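PDB 1SS4: glyoxalase family protein from Bacillus cereus, which is of unknown function but belongs to the glyoxalase (vicinal oxygen chelate) superfamily and may bind a metal ion, perhaps acting as a methylmalonyl-CoA epimerase. Local coordinates for residues R39-G44 against C57-M62; N24-F29 against I72-F77; I17-L22 against G138-L143. All coordinates share one frame; numbering follows the deposited sequence.

Interaction 1: residues R39-G44 against C57-M62; sequences RANVEG and CVEIAM
R39-V42 and C57-M62 form the antiparallel edge ladder of the first βαβββ module of this vicinal oxygen chelate fold, strand 35-42 being the outermost strand of its four-stranded sheet within the chain. A40 faces I60 and V42 faces V58 as hydrogen-bonded pairs, each closed by two backbone bonds; I60 N to A40 O, at 2.7 Å, is nearly straight. N41-E59, between them, and R39-A61, beyond A40, are non-hydrogen-bonded pairs, and the CA of R39 adds a CA-H...O contact to I60 O.

R39 and E59 carry the side-chain chemistry. R39 has CG anti to the backbone N (chi1 177°), and the chain stays extended to NE, which reaches the E59 carboxylate across the ladder in a salt bridge. The guanidinium grips one oxygen side-on: NE lies 2.8 Å from E59 OE2 and NH2 3.1 Å from the same atom. OE2 is nearly in the guanidinium plane, yet both nitrogens reach it from one face of the carboxylate, above its plane. The amide of N41 lies against the stem of E59, OD1 3.6 Å from E59 CG. On the other face V42 CG2 touches I60 CD1 at 3.8 Å, and beyond the strand E43 CB rests loosely on C57 SG.

R39 NH2 has a second anion in D23, and E59 OE1 is held by R76 of strand 71-79, making a chain of alternating charges over this face. Helix 22-32 packs there through L22 and I26, while strand 71-79 continues the sheet beyond 57-62.

Interaction 2: residues N24-F29 against I72-F77; sequences NAISFF and IELSRF
F29 and I72 make the tightest part of this contact: the CD1 methyl of I72 sits 3.6 Å from both F29 CD1 and F29 CE1, the two side chains crossing at about a right angle. In F29, CB points toward the strand, and CG lies anti to the carbonyl carbon (chi1 -76°). L74 comes from the same side of the ring plane but at the other rim, CD2 4.0 Å from F29 CE2, while F28 CD2 covers the opposite face, over the ring centre and 3.9 Å above its plane. The other methyl of L74 reaches the helix backbone, CD1 being 3.8 Å from A25 CB and equally far from I26 N. I26 adds a looser touch, CG1 to L74 CD1 at 4.1 Å.

This is the helix-on-sheet layer of a βαβββ module: segment 24-29 of helix 22-32 runs nearly antiparallel to segment 72-77, the segment axes 9.6 Å apart at closest approach, and no hydrogen bond crosses between them. F101 of strand 95-103, in the other sheet, also packs on F29 and I72.

Away from the strand, N24 and S27 lie on the exposed side of the helix, and F28 rests on V139. E73 and F77 project from the far face of the strand, where R98 of the second subunit forms a long, weak ion pair with E73 and its V91 packs on F77.

Interaction 3: residues I17-L22 against G138-L143; sequences IVVESL and GVEGIL
E140 has CG anti to its carbonyl carbon (chi1 -69°) and CD anti to CA (chi2 167°), an extended stem that carries its carboxylate from the 138-143 turn to the backbone of E20 and S21. I142 has CG1 anti to its carbonyl carbon (chi1 -66°) and an extended second torsion that puts CD1 against I17 and V19.

The carboxylate takes two successive amides, one with each oxygen. E20 N donates to E140 OE1 at 2.8 Å along a nearly straight bond, and S21 N donates to E140 OE2 at 2.9 Å with more bend. Both donors come in on the syn side, moderately out of the carboxylate plane, so the pair of bonds fixes the rotation of the group. The methylene of E20 presses against it as well, CB being 3.2 Å from E140 OE1. Deeper in, I142 CD1 fits between two branches of the other segment, 3.7 Å from I17 CG2 and 3.9 Å from V19 CG1.

The contact joins strand 9-18 and the loop that follows it, in the first βαβββ module, to the turn linking strands 131-137 and 143-149 of the second. That turn is tied by its own backbone bonds, including I142 N to V139 O and G138 N to I142 O. At the other end S21 is the N-cap of helix 22-32, its OG bonded to N24 N. I17 and V18 also pair with an antiparallel strand of the second subunit, whose Y96 packs on I17 and I142.

E20 OE2 stands 4.4 Å from E140 OE1, a repulsion probably offset by R87, which forms salt bridges with both glutamates; with two amide donors as well, the E140 carboxylate is likely to be stabilised as an anion.

In the fold
All three interactions reach the same four-stranded sheet of the first module, at different depths. Interaction 2 is its buried core, wholly apolar, with helix 22-32 laid over strand 71-79. Interaction 1, farther from the chain centre, is a partly exposed edge ladder joined by backbone bonds and a salt bridge; it meets interaction 2 where E59 pairs with R76 and A61 bonds to L74. Interaction 3 ties strand 9-18, at the sheet's other side and extended by the second subunit, to the second module, mixing carboxylate-to-amide bonds with aliphatic packing. It borders interaction 2 through S75 and V19, and L22 extends it toward interaction 1. Interactions 2 and 3 both adjoin the second subunit; interaction 1 does not.

Interaction 1: residues R39-G44 against C57-M62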
loop_
_atom_site.group_PDB
_atom_site.type_symbol
_atom_site.label_atom_id
_atom_site.label_comp_id
_atom_site.label_asym_id
_atom_site.label_seq_id
_atom_site.Cartn_x
_atom_site.Cartn_y
_atom_site.Cartn_z
ATOM N N ARG A 39 -9.533 -14.680 8.758
ATOM C CA ARG A 39 -8.651 -15.461 7.924
ATOM C C ARG A 39 -9.508 -16.505 7.239
ATOM O O ARG A 39 -10.332 -17.153 7.887
ATOM C CB ARG A 39 -7.597 -16.122 8.811
ATOM C CG ARG A 39 -6.663 -17.022 8.081
ATOM C CD ARG A 39 -5.580 -17.529 9.014
ATOM N NE ARG A 39 -4.610 -18.312 8.265
ATOM C CZ ARG A 39 -3.422 -18.666 8.728
ATOM N NH1 ARG A 39 -3.048 -18.306 9.954
ATOM N NH2 ARG A 39 -2.606 -19.368 7.957
ATOM N N ALA A 40 -9.324 -16.671 5.936
ATOM C CA ALA A 40 -10.126 -17.640 5.223
ATOM C C ALA A 40 -9.574 -18.028 3.868
ATOM O O ALA A 40 -8.792 -17.302 3.260
ATOM C CB ALA A 40 -11.542 -17.108 5.074
ATOM N N ASN A 41 -9.977 -19.206 3.411
ATOM C CA ASN A 41 -9.572 -19.689 2.107
ATOM C C ASN A 41 -10.675 -19.184 1.199
ATOM O O ASN A 41 -11.845 -19.272 1.544
ATOM C CB ASN A 41 -9.532 -21.219 2.092
ATOM C CG ASN A 41 -8.403 -21.777 2.932
ATOM O OD1 ASN A 41 -7.234 -21.706 2.546
ATOM N ND2 ASN A 41 -8.744 -22.324 4.097
ATOM N N VAL A 42 -10.310 -18.631 0.053
ATOM C CA VAL A 42 -11.311 -18.129 -0.873
ATOM C C VAL A 42 -11.121 -18.860 -2.187
ATOM O O VAL A 42 -10.085 -18.719 -2.830
ATOM C CB VAL A 42 -11.157 -16.606 -1.105
ATOM C CG1 VAL A 42 -12.121 -16.129 -2.191
ATOM C CG2 VAL A 42 -11.422 -15.866 0.186
ATOM N N GLU A 43 -12.105 -19.667 -2.579
ATOM C CA GLU A 43 -11.979 -20.381 -3.838
ATOM C C GLU A 43 -13.187 -20.202 -4.734
ATOM O O GLU A 43 -13.229 -20.746 -5.836
ATOM C CB GLU A 43 -11.689 -21.869 -3.592
ATOM C CG GLU A 43 -12.538 -22.527 -2.521
ATOM C CD GLU A 43 -12.113 -23.964 -2.264
ATOM O OE1 GLU A 43 -12.159 -24.780 -3.213
ATOM O OE2 GLU A 43 -11.736 -24.279 -1.112
ATOM N N GLY A 44 -14.156 -19.418 -4.270
ATOM C CA GLY A 44 -15.340 -19.156 -5.066
ATOM C C GLY A 44 -14.881 -18.500 -6.352
ATOM O O GLY A 44 -13.922 -17.710 -6.348
ATOM N N CYS A 57 -7.345 -20.053 -6.100
ATOM C CA CYS A 57 -7.581 -20.452 -4.730
ATOM C C CYS A 57 -6.560 -19.650 -3.945
ATOM O O CYS A 57 -5.359 -19.832 -4.122
ATOM C CB CYS A 57 -7.304 -21.946 -4.549
ATOM S SG CYS A 57 -7.627 -22.555 -2.870
ATOM N N VAL A 58 -7.037 -18.747 -3.102
ATOM C CA VAL A 58 -6.143 -17.920 -2.307
ATOM C C VAL A 58 -6.581 -17.913 -0.856
ATOM O O VAL A 58 -7.769 -18.023 -0.562
ATOM C CB VAL A 58 -6.151 -16.471 -2.820
ATOM C CG1 VAL A 58 -5.204 -15.626 -2.004
ATOM C CG2 VAL A 58 -5.740 -16.437 -4.277
ATOM N N GLU A 59 -5.619 -17.844 0.059
ATOM C CA GLU A 59 -5.951 -17.758 1.466
ATOM C C GLU A 59 -5.731 -16.289 1.816
ATOM O O GLU A 59 -4.689 -15.702 1.480
ATOM C CB GLU A 59 -5.044 -18.640 2.317
ATOM C CG GLU A 59 -5.533 -18.759 3.757
ATOM C CD GLU A 59 -4.569 -19.540 4.635
ATOM O OE1 GLU A 59 -3.511 -19.962 4.119
ATOM O OE2 GLU A 59 -4.867 -19.725 5.842
ATOM N N ILE A 60 -6.708 -15.706 2.496
ATOM C CA ILE A 60 -6.675 -14.294 2.862
ATOM C C ILE A 60 -6.743 -14.055 4.363
ATOM O O ILE A 60 -7.403 -14.800 5.093
ATOM C CB ILE A 60 -7.862 -13.561 2.202
ATOM C CG1 ILE A 60 -7.666 -13.532 0.684
ATOM C CG2 ILE A 60 -7.988 -12.151 2.739
ATOM C CD1 ILE A 60 -8.885 -13.049 -0.052
ATOM N N ALA A 61 -6.057 -13.011 4.815
ATOM C CA ALA A 61 -6.057 -12.628 6.224
ATOM C C ALA A 61 -6.169 -11.113 6.283
ATOM O O ALA A 61 -5.416 -10.410 5.618
ATOM C CB ALA A 61 -4.782 -13.086 6.906
HETATM N N MSE A 62 -7.107 -10.607 7.071
HETATM C CA MSE A 62 -7.284 -9.169 7.174
HETATM C C MSE A 62 -6.785 -8.655 8.522
HETATM O O MSE A 62 -7.230 -9.119 9.572
HETATM C CB MSE A 62 -8.761 -8.813 6.991
HETATM C CG MSE A 62 -9.036 -7.321 6.866
HETATM SE SE MSE A 62 -8.319 -6.514 5.229
HETATM C CE MSE A 62 -9.652 -7.138 3.919
#

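Interaction 2: residues N24-F29 against I72-F77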
loop_
_atom_site.group_PDB
_atom_site.type_symbol
_atom_site.label_atom_id
_atom_site.label_comp_id
_atom_site.label_asym_id
_atom_site.label_seq_id
_atom_site.Cartn_x
_atom_site.Cartn_y
_atom_site.Cartn_z
ATOM N N ASN A 24 3.475 -16.578 8.759
ATOM C CA ASN A 24 4.582 -15.691 9.118
ATOM C C ASN A 24 4.243 -14.208 8.977
ATOM O O ASN A 24 4.661 -13.383 9.803
ATOM C CB ASN A 24 5.831 -15.974 8.274
ATOM C CG ASN A 24 6.469 -17.307 8.593
ATOM O OD1 ASN A 24 6.284 -17.855 9.678
ATOM N ND2 ASN A 24 7.245 -17.829 7.648
ATOM N N ALA A 25 3.513 -13.862 7.919
ATOM C CA ALA A 25 3.142 -12.458 7.694
ATOM C C ALA A 25 2.184 -11.986 8.791
ATOM O O ALA A 25 2.346 -10.899 9.336
ATOM C CB ALA A 25 2.512 -12.295 6.313
ATOM N N ILE A 26 1.194 -12.810 9.124
ATOM C CA ILE A 26 0.261 -12.466 10.197
ATOM C C ILE A 26 1.084 -12.224 11.469
ATOM O O ILE A 26 0.923 -11.214 12.144
ATOM C CB ILE A 26 -0.761 -13.616 10.475
ATOM C CG1 ILE A 26 -1.703 -13.780 9.280
ATOM C CG2 ILE A 26 -1.562 -13.312 11.742
ATOM C CD1 ILE A 26 -2.708 -14.902 9.440
ATOM N N SER A 27 1.984 -13.147 11.781
ATOM C CA SER A 27 2.801 -13.002 12.985
ATOM C C SER A 27 3.563 -11.677 13.014
ATOM O O SER A 27 3.600 -10.985 14.033
ATOM C CB SER A 27 3.786 -14.172 13.085
ATOM O OG SER A 27 4.716 -13.959 14.132
ATOM N N PHE A 28 4.168 -11.321 11.888
ATOM C CA PHE A 28 4.926 -10.083 11.785
ATOM C C PHE A 28 4.081 -8.826 12.012
ATOM O O PHE A 28 4.456 -7.953 12.789
ATOM C CB PHE A 28 5.606 -9.997 10.415
ATOM C CG PHE A 28 6.362 -8.722 10.203
ATOM C CD1 PHE A 28 7.541 -8.476 10.906
ATOM C CD2 PHE A 28 5.889 -7.756 9.326
ATOM C CE1 PHE A 28 8.236 -7.277 10.733
ATOM C CE2 PHE A 28 6.574 -6.550 9.148
ATOM C CZ PHE A 28 7.747 -6.313 9.852
ATOM N N PHE A 29 2.938 -8.723 11.340
ATOM C CA PHE A 29 2.128 -7.538 11.523
ATOM C C PHE A 29 1.513 -7.479 12.917
ATOM O O PHE A 29 1.229 -6.397 13.422
ATOM C CB PHE A 29 1.119 -7.430 10.383
ATOM C CG PHE A 29 1.757 -6.941 9.095
ATOM C CD1 PHE A 29 2.109 -5.601 8.954
ATOM C CD2 PHE A 29 2.095 -7.829 8.086
ATOM C CE1 PHE A 29 2.802 -5.148 7.818
ATOM C CE2 PHE A 29 2.792 -7.394 6.934
ATOM C CZ PHE A 29 3.145 -6.050 6.805
ATOM N N ILE A 72 -4.540 -3.995 6.513
ATOM C CA ILE A 72 -3.573 -4.627 5.628
ATOM C C ILE A 72 -4.150 -6.002 5.307
ATOM O O ILE A 72 -4.411 -6.813 6.198
ATOM C CB ILE A 72 -2.209 -4.803 6.289
ATOM C CG1 ILE A 72 -1.573 -3.444 6.515
ATOM C CG2 ILE A 72 -1.311 -5.712 5.431
ATOM C CD1 ILE A 72 -0.424 -3.472 7.540
ATOM N N GLU A 73 -4.373 -6.250 4.025
ATOM C CA GLU A 73 -4.899 -7.536 3.595
ATOM C C GLU A 73 -3.723 -8.374 3.134
ATOM O O GLU A 73 -2.960 -7.953 2.259
ATOM C CB GLU A 73 -5.878 -7.364 2.430
ATOM C CG GLU A 73 -6.555 -8.662 2.010
ATOM C CD GLU A 73 -7.588 -8.468 0.892
ATOM O OE1 GLU A 73 -8.466 -7.584 1.015
ATOM O OE2 GLU A 73 -7.531 -9.200 -0.110
ATOM N N LEU A 74 -3.586 -9.557 3.714
ATOM C CA LEU A 74 -2.512 -10.466 3.355
ATOM C C LEU A 74 -3.120 -11.599 2.532
ATOM O O LEU A 74 -4.153 -12.173 2.911
ATOM C CB LEU A 74 -1.839 -10.996 4.634
ATOM C CG LEU A 74 -1.256 -9.912 5.549
ATOM C CD1 LEU A 74 -0.839 -10.515 6.886
ATOM C CD2 LEU A 74 -0.045 -9.227 4.876
ATOM N N SER A 75 -2.502 -11.887 1.385
ATOM C CA SER A 75 -2.967 -12.942 0.488
ATOM C C SER A 75 -1.860 -13.941 0.161
ATOM O O SER A 75 -0.697 -13.565 -0.006
ATOM C CB SER A 75 -3.473 -12.348 -0.833
ATOM O OG SER A 75 -4.704 -11.680 -0.647
ATOM N N ARG A 76 -2.244 -15.207 0.071
ATOM C CA ARG A 76 -1.332 -16.289 -0.291
ATOM C C ARG A 76 -2.019 -17.099 -1.392
ATOM O O ARG A 76 -3.128 -17.610 -1.197
ATOM C CB ARG A 76 -1.060 -17.201 0.905
ATOM C CG ARG A 76 -0.130 -18.354 0.566
ATOM C CD ARG A 76 0.150 -19.202 1.799
ATOM N NE ARG A 76 -1.046 -19.882 2.300
ATOM C CZ ARG A 76 -1.518 -21.024 1.807
ATOM N NH1 ARG A 76 -0.900 -21.623 0.792
ATOM N NH2 ARG A 76 -2.602 -21.577 2.337
ATOM N N PHE A 77 -1.369 -17.200 -2.547
ATOM C CA PHE A 77 -1.919 -17.946 -3.673
ATOM C C PHE A 77 -1.646 -19.449 -3.553
ATOM O O PHE A 77 -0.522 -19.845 -3.321
ATOM C CB PHE A 77 -1.305 -17.446 -4.986
ATOM C CG PHE A 77 -1.975 -16.215 -5.552
ATOM C CD1 PHE A 77 -3.094 -16.333 -6.373
ATOM C CD2 PHE A 77 -1.508 -14.940 -5.239
ATOM C CE1 PHE A 77 -3.747 -15.189 -6.873
ATOM C CE2 PHE A 77 -2.145 -13.802 -5.727
ATOM C CZ PHE A 77 -3.270 -13.921 -6.547
#

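Interaction 3: residues I17-L22 against G138-L143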
loop_
_atom_site.group_PDB
_atom_site.type_symbol
_atom_site.label_atom_id
_atom_site.label_comp_id
_atom_site.label_asym_id
_atom_site.label_seq_id
_atom_site.Cartn_x
_atom_site.Cartn_y
_atom_site.Cartn_z
ATOM N N ILE A 17 -1.018 -7.182 0.430
ATOM C CA ILE A 17 0.321 -7.698 0.142
ATOM C C ILE A 17 0.175 -9.206 -0.134
ATOM O O ILE A 17 -0.522 -9.902 0.602
ATOM C CB ILE A 17 1.279 -7.525 1.373
ATOM C CG1 ILE A 17 1.174 -6.105 1.946
ATOM C CG2 ILE A 17 2.739 -7.831 0.950
ATOM C CD1 ILE A 17 1.904 -5.917 3.292
ATOM N N VAL A 18 0.807 -9.682 -1.202
ATOM C CA VAL A 18 0.795 -11.099 -1.561
ATOM C C VAL A 18 2.043 -11.671 -0.895
ATOM O O VAL A 18 3.143 -11.179 -1.117
ATOM C CB VAL A 18 0.870 -11.282 -3.092
ATOM C CG1 VAL A 18 1.048 -12.747 -3.451
ATOM C CG2 VAL A 18 -0.386 -10.746 -3.711
ATOM N N VAL A 19 1.867 -12.686 -0.054
ATOM C CA VAL A 19 2.994 -13.251 0.657
ATOM C C VAL A 19 3.161 -14.745 0.423
ATOM O O VAL A 19 2.260 -15.411 -0.104
ATOM C CB VAL A 19 2.886 -12.970 2.170
ATOM C CG1 VAL A 19 2.776 -11.468 2.403
ATOM C CG2 VAL A 19 1.673 -13.684 2.762
ATOM N N GLU A 20 4.337 -15.244 0.802
ATOM C CA GLU A 20 4.700 -16.652 0.669
ATOM C C GLU A 20 4.067 -17.470 1.800
ATOM O O GLU A 20 3.517 -18.544 1.575
ATOM C CB GLU A 20 6.225 -16.773 0.731
ATOM C CG GLU A 20 6.784 -18.106 0.304
ATOM C CD GLU A 20 8.311 -18.126 0.327
ATOM O OE1 GLU A 20 8.873 -19.196 -0.007
ATOM O OE2 GLU A 20 8.951 -17.087 0.674
ATOM N N SER A 21 4.154 -16.951 3.019
ATOM C CA SER A 21 3.600 -17.617 4.204
ATOM C C SER A 21 2.626 -16.702 4.936
ATOM O O SER A 21 3.028 -15.675 5.485
ATOM C CB SER A 21 4.717 -18.007 5.178
ATOM O OG SER A 21 4.183 -18.366 6.447
ATOM N N LEU A 22 1.346 -17.071 4.942
ATOM C CA LEU A 22 0.351 -16.266 5.636
ATOM C C LEU A 22 0.639 -16.308 7.147
ATOM O O LEU A 22 0.588 -15.280 7.840
ATOM C CB LEU A 22 -1.058 -16.789 5.328
ATOM C CG LEU A 22 -2.190 -15.766 5.433
ATOM C CD1 LEU A 22 -1.883 -14.563 4.527
ATOM C CD2 LEU A 22 -3.514 -16.412 5.034
ATOM N N GLY A 138 10.977 -6.361 6.727
ATOM C CA GLY A 138 10.335 -7.265 7.657
ATOM C C GLY A 138 10.126 -8.663 7.126
ATOM O O GLY A 138 11.001 -9.222 6.461
ATOM N N VAL A 139 8.960 -9.233 7.419
ATOM C CA VAL A 139 8.641 -10.575 6.959
ATOM C C VAL A 139 8.889 -10.712 5.453
ATOM O O VAL A 139 8.451 -9.882 4.653
ATOM C CB VAL A 139 7.183 -10.966 7.312
ATOM C CG1 VAL A 139 6.197 -10.038 6.613
ATOM C CG2 VAL A 139 6.938 -12.434 6.946
ATOM N N GLU A 140 9.649 -11.745 5.090
ATOM C CA GLU A 140 9.978 -12.010 3.700
ATOM C C GLU A 140 10.598 -10.813 2.970
ATOM O O GLU A 140 10.385 -10.628 1.762
ATOM C CB GLU A 140 8.719 -12.494 2.991
ATOM C CG GLU A 140 8.273 -13.880 3.460
ATOM C CD GLU A 140 6.865 -14.259 3.022
ATOM O OE1 GLU A 140 6.420 -13.790 1.958
ATOM O OE2 GLU A 140 6.203 -15.046 3.740
ATOM N N GLY A 141 11.367 -10.017 3.704
ATOM C CA GLY A 141 12.032 -8.848 3.140
ATOM C C GLY A 141 11.158 -7.657 2.764
ATOM O O GLY A 141 11.659 -6.667 2.222
ATOM N N ILE A 142 9.862 -7.734 3.060
ATOM C CA ILE A 142 8.934 -6.658 2.717
ATOM C C ILE A 142 9.277 -5.334 3.408
ATOM O O ILE A 142 9.447 -5.265 4.627
ATOM C CB ILE A 142 7.484 -7.107 3.030
ATOM C CG1 ILE A 142 7.125 -8.262 2.080
ATOM C CG2 ILE A 142 6.485 -5.937 2.856
ATOM C CD1 ILE A 142 5.875 -9.028 2.452
ATOM N N LEU A 143 9.371 -4.279 2.610
ATOM C CA LEU A 143 9.720 -2.955 3.109
ATOM C C LEU A 143 8.607 -2.261 3.897
ATOM O O LEU A 143 7.484 -2.088 3.405
ATOM C CB LEU A 143 10.145 -2.059 1.946
ATOM C CG LEU A 143 10.808 -0.728 2.315
ATOM C CD1 LEU A 143 12.156 -1.014 2.966
ATOM C CD2 LEU A 143 10.997 0.124 1.041
#